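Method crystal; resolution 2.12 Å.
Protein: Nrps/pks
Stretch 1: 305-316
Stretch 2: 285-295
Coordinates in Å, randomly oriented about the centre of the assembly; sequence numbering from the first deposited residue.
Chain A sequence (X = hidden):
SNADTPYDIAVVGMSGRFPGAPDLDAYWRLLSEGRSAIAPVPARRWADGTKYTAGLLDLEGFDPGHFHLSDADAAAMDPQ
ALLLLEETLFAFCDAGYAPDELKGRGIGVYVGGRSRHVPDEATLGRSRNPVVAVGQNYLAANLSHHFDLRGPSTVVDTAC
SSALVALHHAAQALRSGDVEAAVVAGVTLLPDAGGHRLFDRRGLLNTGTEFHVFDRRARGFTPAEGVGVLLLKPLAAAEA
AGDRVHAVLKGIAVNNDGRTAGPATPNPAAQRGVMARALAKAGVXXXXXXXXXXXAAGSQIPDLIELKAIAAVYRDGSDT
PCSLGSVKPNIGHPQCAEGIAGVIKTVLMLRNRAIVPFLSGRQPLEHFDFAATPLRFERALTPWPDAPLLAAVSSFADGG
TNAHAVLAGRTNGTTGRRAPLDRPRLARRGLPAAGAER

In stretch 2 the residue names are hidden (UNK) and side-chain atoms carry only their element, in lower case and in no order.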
ATOM      1  N   ILE A 305     -23.936  11.886  11.032  1.00 32.26           N
ATOM      2  CA  ILE A 305     -23.809  10.573  10.424  1.00 30.80           C
ATOM      3  C   ILE A 305     -22.859   9.697  11.229  1.00 29.82           C
ATOM      4  O   ILE A 305     -23.172   8.509  11.525  1.00 27.61           O
ATOM      5  CB  ILE A 305     -23.371  10.692   8.958  1.00 30.17           C
ATOM      6  CG1 ILE A 305     -24.594  11.146   8.144  1.00 33.67           C
ATOM      7  CG2 ILE A 305     -22.771   9.381   8.459  1.00 29.66           C
ATOM      8  CD1 ILE A 305     -24.254  11.605   6.749  1.00 35.15           C
ATOM      9  N   GLU A 306     -21.732  10.275  11.614  1.00 28.67           N
ATOM     10  CA  GLU A 306     -20.765   9.525  12.393  1.00 29.27           C
ATOM     11  C   GLU A 306     -21.333   9.047  13.708  1.00 29.00           C
ATOM     12  O   GLU A 306     -21.118   7.892  14.087  1.00 27.23           O
ATOM     13  CB  GLU A 306     -19.431  10.270  12.625  1.00 28.93           C
ATOM     14  CG  GLU A 306     -18.504   9.402  13.455  1.00 30.27           C
ATOM     15  CD  GLU A 306     -17.062   9.931  13.706  1.00 32.46           C
ATOM     16  OE1 GLU A 306     -16.863  11.190  13.636  1.00 33.74           O
ATOM     17  OE2 GLU A 306     -16.152   9.058  14.024  1.00 30.74           O
ATOM     18  N   LEU A 307     -21.998   9.928  14.440  1.00 30.74           N
ATOM     19  CA  LEU A 307     -22.553   9.556  15.748  1.00 32.14           C
ATOM     20  C   LEU A 307     -23.630   8.442  15.643  1.00 30.54           C
ATOM     21  O   LEU A 307     -23.658   7.527  16.423  1.00 28.92           O
ATOM     22  CB  LEU A 307     -23.186  10.770  16.416  1.00 33.44           C
ATOM     23  CG  LEU A 307     -22.204  11.858  16.870  1.00 35.42           C
ATOM     24  CD1 LEU A 307     -23.026  12.955  17.486  1.00 38.22           C
ATOM     25  CD2 LEU A 307     -21.187  11.412  17.876  1.00 35.79           C
ATOM     26  N   LYS A 308     -24.475   8.510  14.639  1.00 30.33           N
ATOM     27  CA  LYS A 308     -25.462   7.455  14.417  1.00 31.95           C
ATOM     28  C   LYS A 308     -24.804   6.172  14.013  1.00 29.77           C
ATOM     29  O   LYS A 308     -25.255   5.116  14.388  1.00 28.28           O
ATOM     30  CB  LYS A 308     -26.436   7.873  13.330  1.00 35.95           C
ATOM     31  CG  LYS A 308     -27.317   9.022  13.795  1.00 41.67           C
ATOM     32  CD  LYS A 308     -28.323   9.412  12.716  1.00 49.54           C
ATOM     33  CE  LYS A 308     -29.212  10.564  13.203  1.00 61.19           C
ATOM     34  NZ  LYS A 308     -30.126  11.118  12.151  1.00 67.22           N
ATOM     35  N   ALA A 309     -23.712   6.243  13.261  1.00 26.78           N
ATOM     36  CA  ALA A 309     -23.064   5.011  12.820  1.00 25.74           C
ATOM     37  C   ALA A 309     -22.355   4.315  13.987  1.00 26.75           C
ATOM     38  O   ALA A 309     -22.404   3.061  14.125  1.00 25.91           O
ATOM     39  CB  ALA A 309     -22.064   5.313  11.702  1.00 26.14           C
ATOM     40  N   ILE A 310     -21.664   5.103  14.820  1.00 25.32           N
ATOM     41  CA  ILE A 310     -21.133   4.579  16.105  1.00 26.33           C
ATOM     42  C   ILE A 310     -22.212   3.888  16.981  1.00 28.05           C
ATOM     43  O   ILE A 310     -22.040   2.734  17.392  1.00 28.15           O
ATOM     44  CB  ILE A 310     -20.438   5.672  16.906  1.00 25.83           C
ATOM     45  CG1 ILE A 310     -19.156   6.060  16.130  1.00 25.88           C
ATOM     46  CG2 ILE A 310     -20.075   5.157  18.317  1.00 27.69           C
ATOM     47  CD1 ILE A 310     -18.543   7.370  16.604  1.00 26.29           C
ATOM     48  N   ALA A 311     -23.322   4.558  17.198  1.00 27.67           N
ATOM     49  CA  ALA A 311     -24.386   3.964  17.971  1.00 31.78           C
ATOM     50  C   ALA A 311     -24.864   2.648  17.348  1.00 33.62           C
ATOM     51  O   ALA A 311     -25.046   1.630  18.074  1.00 35.36           O
ATOM     52  CB  ALA A 311     -25.553   4.933  18.136  1.00 32.21           C
ATOM     53  N   ALA A 312     -25.035   2.631  16.020  1.00 31.96           N
ATOM     54  CA  ALA A 312     -25.569   1.454  15.352  1.00 31.42           C
ATOM     55  C   ALA A 312     -24.618   0.268  15.426  1.00 31.15           C
ATOM     56  O   ALA A 312     -25.046  -0.860  15.596  1.00 33.66           O
ATOM     57  CB  ALA A 312     -25.961   1.756  13.907  1.00 32.32           C
ATOM     58  N   VAL A 313     -23.333   0.502  15.341  1.00 28.57           N
ATOM     59  CA  VAL A 313     -22.399  -0.569  15.307  1.00 28.12           C
ATOM     60  C   VAL A 313     -21.994  -0.979  16.733  1.00 27.65           C
ATOM     61  O   VAL A 313     -21.894  -2.174  17.028  1.00 28.83           O
ATOM     62  CB  VAL A 313     -21.123  -0.178  14.545  1.00 28.75           C
ATOM     63  CG1 VAL A 313     -19.991  -1.169  14.820  1.00 29.42           C
ATOM     64  CG2 VAL A 313     -21.374  -0.137  13.052  1.00 30.19           C
ATOM     65  N   TYR A 314     -21.695   0.000  17.573  1.00 26.94           N
ATOM     66  CA  TYR A 314     -21.099  -0.251  18.897  1.00 28.51           C
ATOM     67  C   TYR A 314     -22.091  -0.459  20.038  1.00 28.27           C
ATOM     68  O   TYR A 314     -21.766  -1.164  21.013  1.00 28.46           O
ATOM     69  CB  TYR A 314     -20.139   0.904  19.278  1.00 28.64           C
ATOM     70  CG  TYR A 314     -18.775   0.680  18.706  1.00 27.67           C
ATOM     71  CD1 TYR A 314     -17.938  -0.172  19.328  1.00 29.86           C
ATOM     72  CD2 TYR A 314     -18.346   1.285  17.560  1.00 25.88           C
ATOM     73  CE1 TYR A 314     -16.689  -0.394  18.877  1.00 30.44           C
ATOM     74  CE2 TYR A 314     -17.093   1.035  17.050  1.00 25.24           C
ATOM     75  CZ  TYR A 314     -16.264   0.204  17.722  1.00 27.44           C
ATOM     76  OH  TYR A 314     -15.029  -0.180  17.297  1.00 27.01           O
ATOM     77  N   ARG A 315     -23.267   0.142  19.908  1.00 27.15           N
ATOM     78  CA  ARG A 315     -24.275   0.164  20.973  1.00 28.78           C
ATOM     79  C   ARG A 315     -25.696  -0.183  20.514  1.00 29.15           C
ATOM     80  O   ARG A 315     -26.668   0.378  21.009  1.00 30.36           O
ATOM     81  CB  ARG A 315     -24.261   1.512  21.720  1.00 28.19           C
ATOM     82  CG  ARG A 315     -22.978   1.770  22.539  1.00 28.59           C
ATOM     83  CD  ARG A 315     -22.673   0.684  23.563  1.00 29.80           C
ATOM     84  NE  ARG A 315     -21.488   1.018  24.342  1.00 29.56           N
ATOM     85  CZ  ARG A 315     -20.244   0.606  24.077  1.00 29.85           C
ATOM     86  NH1 ARG A 315     -19.962  -0.162  23.056  1.00 29.42           N
ATOM     87  NH2 ARG A 315     -19.251   0.996  24.846  1.00 30.90           N
ATOM     88  N   ASP A 316     -25.813  -1.124  19.590  1.00 29.75           N
ATOM     89  CA  ASP A 316     -27.115  -1.493  19.058  1.00 31.45           C
ATOM     90  C   ASP A 316     -27.830  -2.319  20.106  1.00 33.13           C
ATOM     91  O   ASP A 316     -27.386  -3.393  20.421  1.00 34.03           O
ATOM     92  CB  ASP A 316     -26.940  -2.296  17.755  1.00 32.83           C
ATOM     93  CG  ASP A 316     -28.233  -2.475  17.032  1.00 36.43           C
ATOM     94  OD1 ASP A 316     -29.208  -1.792  17.444  1.00 37.94           O
ATOM     95  OD2 ASP A 316     -28.333  -3.340  16.125  1.00 36.51           O
ATOM     96  N   UNK A 285     -16.121  -8.101  21.783  1.00 36.61           N
ATOM     97  CA  UNK A 285     -17.505  -7.644  21.799  1.00 35.58           C
ATOM     98  C   UNK A 285     -17.541  -6.126  21.629  1.00 34.37           C
ATOM     99  O   UNK A 285     -16.718  -5.412  22.176  1.00 32.16           O
ATOM    100  c   UNK A 285     -18.168  -8.068  23.104  1.00 38.42           C
ATOM    101  N   UNK A 286     -18.502  -5.616  20.891  1.00 34.03           N
ATOM    102  CA  UNK A 286     -18.668  -4.165  20.775  1.00 35.16           C
ATOM    103  C   UNK A 286     -18.734  -3.443  22.113  1.00 34.69           C
ATOM    104  O   UNK A 286     -18.179  -2.359  22.263  1.00 31.96           O
ATOM    105  c   UNK A 286     -19.946  -3.875  19.989  1.00 39.19           C
ATOM    106  N   UNK A 287     -19.463  -3.998  23.067  1.00 34.61           N
ATOM    107  CA  UNK A 287     -19.599  -3.381  24.385  1.00 37.63           C
ATOM    108  C   UNK A 287     -18.298  -3.269  25.172  1.00 34.78           C
ATOM    109  O   UNK A 287     -18.224  -2.517  26.128  1.00 34.70           O
ATOM    110  c   UNK A 287     -20.596  -4.191  25.232  1.00 43.53           C
ATOM    111  c   UNK A 287     -22.056  -3.723  25.076  1.00 48.66           C
ATOM    112  o   UNK A 287     -22.361  -2.624  24.593  1.00 48.33           O
ATOM    113  o   UNK A 287     -22.942  -4.500  25.473  1.00 71.74           O
ATOM    114  N   UNK A 288     -17.279  -4.045  24.807  1.00 33.50           N
ATOM    115  CA  UNK A 288     -16.010  -3.965  25.473  1.00 33.60           C
ATOM    116  C   UNK A 288     -15.183  -2.778  25.036  1.00 32.08           C
ATOM    117  O   UNK A 288     -14.240  -2.427  25.744  1.00 33.49           O
ATOM    118  o   UNK A 288     -16.450  -6.216  27.090  1.00 43.52           O
ATOM    119  c   UNK A 288     -15.215  -5.248  25.283  1.00 36.20           C
ATOM    120  c   UNK A 288     -15.828  -6.425  26.057  1.00 39.66           C
ATOM    121  o   UNK A 288     -15.674  -7.549  25.613  1.00 51.45           O
ATOM    122  N   UNK A 289     -15.523  -2.163  23.913  1.00 28.85           N
ATOM    123  CA  UNK A 289     -14.781  -0.968  23.447  1.00 28.73           C
ATOM    124  C   UNK A 289     -15.384   0.221  24.200  1.00 29.67           C
ATOM    125  O   UNK A 289     -16.535   0.554  24.023  1.00 29.40           O
ATOM    126  c   UNK A 289     -14.113   0.440  21.459  1.00 27.69           C
ATOM    127  c   UNK A 289     -14.355  -2.034  21.211  1.00 27.32           C
ATOM    128  c   UNK A 289     -14.873  -0.791  21.935  1.00 28.39           C
ATOM    129  N   UNK A 290     -14.552   0.841  25.013  1.00 28.34           N
ATOM    130  CA  UNK A 290     -14.930   1.850  25.990  1.00 30.51           C
ATOM    131  C   UNK A 290     -14.770   3.284  25.508  1.00 29.14           C
ATOM    132  O   UNK A 290     -15.479   4.186  25.989  1.00 29.55           O
ATOM    133  c   UNK A 290     -14.296   2.646  28.336  1.00 32.81           C
ATOM    134  o   UNK A 290     -14.338   0.337  27.728  1.00 31.65           O
ATOM    135  c   UNK A 290     -14.065   1.636  27.236  1.00 30.03           C
ATOM    136  N   UNK A 291     -13.850   3.516  24.585  1.00 26.30           N
ATOM    137  CA  UNK A 291     -13.556   4.853  24.103  1.00 25.51           C
ATOM    138  C   UNK A 291     -13.303   4.812  22.599  1.00 25.48           C
ATOM    139  O   UNK A 291     -12.659   3.893  22.116  1.00 24.76           O
ATOM    140  c   UNK A 291     -11.217   9.414  23.851  1.00 33.27           C
ATOM    141  c   UNK A 291     -10.703   8.405  23.074  1.00 29.30           C
ATOM    142  c   UNK A 291     -12.289   5.352  24.781  1.00 27.03           C
ATOM    143  c   UNK A 291     -11.022   7.075  23.376  1.00 28.57           C
ATOM    144  o   UNK A 291     -10.924  10.753  23.650  1.00 37.02           O
ATOM    145  c   UNK A 291     -12.419   7.817  25.152  1.00 30.45           C
ATOM    146  c   UNK A 291     -12.094   9.123  24.892  1.00 32.64           C
ATOM    147  c   UNK A 291     -11.897   6.776  24.438  1.00 28.47           C
ATOM    148  N   UNK A 292     -13.815   5.794  21.871  1.00 25.03           N
ATOM    149  CA  UNK A 292     -13.552   5.966  20.464  1.00 24.96           C
ATOM    150  C   UNK A 292     -13.004   7.385  20.214  1.00 24.65           C
ATOM    151  O   UNK A 292     -13.657   8.383  20.532  1.00 24.70           O
ATOM    152  c   UNK A 292     -14.822   5.782  19.665  1.00 25.99           C
ATOM    153  c   UNK A 292     -16.671   4.128  19.272  1.00 29.28           C
ATOM    154  c   UNK A 292     -14.593   5.935  18.186  1.00 24.64           C
ATOM    155  c   UNK A 292     -15.406   4.389  19.982  1.00 28.48           C
ATOM    156  N   UNK A 293     -11.803   7.442  19.660  1.00 23.39           N
ATOM    157  CA  UNK A 293     -11.282   8.634  19.019  1.00 23.10           C
ATOM    158  C   UNK A 293     -11.963   8.742  17.633  1.00 23.58           C
ATOM    159  O   UNK A 293     -11.625   8.035  16.691  1.00 22.11           O
ATOM    160  c   UNK A 293      -9.771   8.544  18.910  1.00 25.21           C
ATOM    161  c   UNK A 293      -9.081   9.614  18.019  1.00 28.00           C
ATOM    162  c   UNK A 293      -9.014  11.015  18.625  1.00 32.31           C
ATOM    163  o   UNK A 293      -8.657  12.007  17.868  1.00 35.99           O
ATOM    164  o   UNK A 293      -9.323  11.129  19.861  1.00 34.59           O
ATOM    165  N   UNK A 294     -12.889   9.676  17.528  1.00 23.60           N
ATOM    166  CA  UNK A 294     -13.792   9.804  16.420  1.00 24.29           C
ATOM    167  C   UNK A 294     -13.086  10.485  15.240  1.00 24.25           C
ATOM    168  O   UNK A 294     -12.070  11.138  15.392  1.00 25.10           O
ATOM    169  o   UNK A 294     -14.565  12.004  17.173  1.00 25.99           O
ATOM    170  c   UNK A 294     -15.786  10.090  17.935  1.00 26.16           C
ATOM    171  c   UNK A 294     -15.011  10.685  16.791  1.00 26.09           C
ATOM    172  N   UNK A 295     -13.691  10.366  14.074  1.00 24.72           N
ATOM    173  CA  UNK A 295     -13.260  11.075  12.896  1.00 26.14           C
ATOM    174  C   UNK A 295     -13.358  12.569  13.046  1.00 27.46           C
ATOM    175  O   UNK A 295     -12.441  13.300  12.707  1.00 26.67           O
ATOM    176  c   UNK A 295     -13.570  11.308  10.445  1.00 27.17           C
ATOM    177  c   UNK A 295     -14.072  10.659  11.708  1.00 25.92           C
ATOM    178  o   UNK A 295     -12.396  11.238  10.136  1.00 27.01           O
ATOM    179  n   UNK A 295     -14.445  12.011   9.753  1.00 29.00           N
TER
HETATM  180  O   HOH W   1     -23.195  -3.582  21.914  1.00 40.69           O

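Position 285 carries a single side-chain carbon, which makes it alanine; Ala285 stays clear of stretch 1. Position 286 likewise has one carbon, its CB, pointing toward stretch 1 and lying 3.4 Å from Tyr314 O: Ala286. Position 287 has two carbons, the second bearing two oxygens, a carboxylate with the shortest possible stem, hence Asp287. Its CA-to-CB bond points away, yet the side chain returns, and OD1 comes within 3.5 Å of Arg315 CD. Position 288 repeats that pattern, so it is Asp288, but it points away and makes no contact.

Position 289 has three carbons forked at CB, which lies 3.6 Å from Tyr314 CE1. Atoms alone fit valine: Val289. At 290 the fork bears one oxygen and one carbon, and the oxygen is hydrogen-bonded elsewhere in the structure, as suits Thr290. Position 291 shows a six-carbon ring bearing an oxygen, the phenol of Tyr291; its CA-to-CB bond points away from stretch 1, and no side-chain atom comes within contact distance.

Position 292 has four carbons, forked at the first, with one arm two carbons long: Ile292. Its CD1 sits 3.7 Å from Ile310 CG2 and 3.9 Å from the centroid of the Tyr314 ring, 20° off the ring normal, a CH-pi contact over the face. Position 293 has three carbons ending in two oxygens, Glu293, pointing away; 291 to 293 thus alternate along the strand. Position 294 forks at CB into one oxygen and one carbon. It is Thr294, whose CG2 lies 4.1 Å from Ile310 CD1. Position 295 has two carbons, the second carrying one oxygen and one nitrogen, which identifies Asn295; its CB is 3.4 Å from Glu306 OE1.

The contact buries 528 Å² and is polar at both ends. Glu306, extended with chi1 and chi2 both t, accepts a hydrogen bond at OE2 from Asn295 N (2.8 Å, 165°). Between the ends, Ile310 and Tyr314, one helical turn apart, both pack on Ile292. At the far end Arg315, the first residue to leave helical phi/psi, turns its guanidinium edge to the backbone: NH1 donates to Ala286 O (2.9 Å, 131°) and NH2 to Val289 O (2.9 Å, 164°). Arg315 NH1 also donates to Tyr314 O (2.9 Å, 167°), a bond within stretch 1. Asp287 OD1 lies over a guanidinium face, 3.8 Å from Arg315 NE, so this long salt bridge is charge attraction without a directed N-H. A water donates to Tyr314 O (2.9 Å) and, weakly, to Asp287 OD1 (3.0 Å), linking the two stretches.

Stretch 2, residues 285-295: AADDVTYIETN
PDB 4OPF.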